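Local coordinates for protein delta-aminolevulinic acid dehydratase (Toxoplasma gondii ME49, PDB 3OBK) that condenses two molecules of 5-aminolevulinic acid into porphobilinogen, an early step of tetrapyrrole (heme) biosynthesis, and works as an octamer built on TIM-barrel subunits, at residues A[308-311]-A[312-316]. Residues are numbered along the deposited sequence; the frame is centred on the assembly and turned at random.
Sequences ISEK and DTVLE
S309 and D312 meet at the first turn of helix 310-324, where S309 is the N-cap. Its OG accepts a weak, long but fairly straight bond (164°) from D312 N at 3.4 Å. The same hydroxyl makes a second weak bond, to D312 OD2 at 2.9 Å, and the two tie S309 to the backbone N-H and the side chain of D312. With D312 CG beside its own backbone N (chi1 -67°), the carboxylate turns back toward the cap.

T313 is the side chain to follow outward. Its CB rests 3.4 Å from S309 O. One branch, OG1, is set between its own backbone N and carbonyl carbon (chi1 63°), facing back down the turn: S309 O is 2.8 Å from OG1 and E310 O also lies near, and the single proton could serve either carbonyl. The other branch, CG2, lies close to S309 O and is 4.0 Å from I308 CB. I308 answers with CD1, 3.5 Å from T313 OG1, the two side chains crossing at a slant against L299.

Behind the cap the regular helical ladder starts, T313 N to S309 O, V314 N to E310 O and L315 N to K311 O. On another face K311 and L315 run side by side, CG to CD1 3.9 Å, and both touch F351. E310 OE1 makes a salt bridge to K300 and a hydrogen bond to Y333, while E316 bonds to Y272, S216 and S217 of a second subunit. Helix 310-324 follows helix 293-305 and leads to strand 328-331 of the TIM-type barrel, parallel to 287-291 and 46-53.

The S309 hydroxyl thus gives the D312 N-H a weak acceptor, and the dipole's partial positive charge at this helix end would probably favour the D312 carboxylate.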
loop_
_atom_site.group_PDB
_atom_site.type_symbol
_atom_site.label_atom_id
_atom_site.label_comp_id
_atom_site.label_asym_id
_atom_site.label_seq_id
_atom_site.Cartn_x
_atom_site.Cartn_y
_atom_site.Cartn_z
ATOM N N ILE A 308 8.823 42.049 -1.569
ATOM C CA ILE A 308 8.352 41.095 -2.561
ATOM C C ILE A 308 7.426 41.795 -3.546
ATOM O O ILE A 308 7.032 42.942 -3.350
ATOM C CB ILE A 308 7.598 39.896 -1.919
ATOM C CG1 ILE A 308 6.329 40.361 -1.174
ATOM C CG2 ILE A 308 8.521 39.116 -1.012
ATOM C CD1 ILE A 308 5.559 39.220 -0.463
ATOM N N SER A 309 7.102 41.074 -4.607
ATOM C CA SER A 309 6.110 41.486 -5.555
ATOM C C SER A 309 4.789 40.852 -5.140
ATOM O O SER A 309 4.702 39.627 -5.050
ATOM C CB SER A 309 6.476 41.018 -6.949
ATOM O OG SER A 309 5.275 40.843 -7.696
ATOM N N GLU A 310 3.769 41.677 -4.906
ATOM C CA GLU A 310 2.494 41.211 -4.376
ATOM C C GLU A 310 1.823 40.186 -5.273
ATOM O O GLU A 310 1.400 39.122 -4.799
ATOM C CB GLU A 310 1.525 42.375 -4.158
ATOM C CG GLU A 310 0.396 41.998 -3.206
ATOM C CD GLU A 310 -0.491 43.156 -2.821
ATOM O OE1 GLU A 310 -1.174 43.085 -1.785
ATOM O OE2 GLU A 310 -0.523 44.139 -3.558
ATOM N N LYS A 311 1.727 40.532 -6.556
ATOM C CA LYS A 311 0.985 39.758 -7.508
ATOM C C LYS A 311 1.637 38.407 -7.694
ATOM O O LYS A 311 0.968 37.385 -7.671
ATOM C CB LYS A 311 0.924 40.509 -8.841
ATOM C CG LYS A 311 0.123 39.841 -9.970
ATOM C CD LYS A 311 -0.023 40.809 -11.161
ATOM C CE LYS A 311 -0.457 40.091 -12.458
ATOM N NZ LYS A 311 -0.698 41.012 -13.629
ATOM N N ASP A 312 2.936 38.387 -7.905
ATOM C CA ASP A 312 3.591 37.129 -8.231
ATOM C C ASP A 312 3.440 36.153 -7.075
ATOM O O ASP A 312 3.116 34.992 -7.273
ATOM C CB ASP A 312 5.078 37.321 -8.469
ATOM C CG ASP A 312 5.383 38.119 -9.703
ATOM O OD1 ASP A 312 4.702 37.924 -10.734
ATOM O OD2 ASP A 312 6.364 38.905 -9.634
ATOM N N THR A 313 3.688 36.652 -5.873
ATOM C CA THR A 313 3.720 35.838 -4.700
ATOM C C THR A 313 2.290 35.369 -4.366
ATOM O O THR A 313 2.078 34.201 -4.152
ATOM C CB THR A 313 4.480 36.587 -3.538
ATOM O OG1 THR A 313 3.787 37.780 -3.172
ATOM C CG2 THR A 313 5.887 36.995 -4.001
ATOM N N VAL A 314 1.291 36.246 -4.429
ATOM C CA VAL A 314 -0.095 35.810 -4.232
ATOM C C VAL A 314 -0.472 34.688 -5.204
ATOM O O VAL A 314 -0.991 33.676 -4.787
ATOM C CB VAL A 314 -1.121 36.957 -4.319
ATOM C CG1 VAL A 314 -2.530 36.412 -4.430
ATOM C CG2 VAL A 314 -1.036 37.856 -3.080
ATOM N N LEU A 315 -0.176 34.846 -6.489
ATOM C CA LEU A 315 -0.541 33.848 -7.491
ATOM C C LEU A 315 0.186 32.524 -7.323
ATOM O O LEU A 315 -0.371 31.476 -7.688
ATOM C CB LEU A 315 -0.303 34.377 -8.919
ATOM C CG LEU A 315 -1.125 35.605 -9.370
ATOM C CD1 LEU A 315 -0.796 36.118 -10.776
ATOM C CD2 LEU A 315 -2.607 35.301 -9.237
ATOM N N GLU A 316 1.417 32.547 -6.803
ATOM C CA GLU A 316 2.167 31.303 -6.513
ATOM C C GLU A 316 1.597 30.597 -5.262
ATOM O O GLU A 316 1.468 29.381 -5.200
ATOM C CB GLU A 316 3.641 31.634 -6.317
ATOM C CG GLU A 316 4.510 30.492 -5.833
ATOM C CD GLU A 316 6.003 30.827 -5.825
ATOM O OE1 GLU A 316 6.414 31.881 -6.395
ATOM O OE2 GLU A 316 6.783 30.045 -5.238
#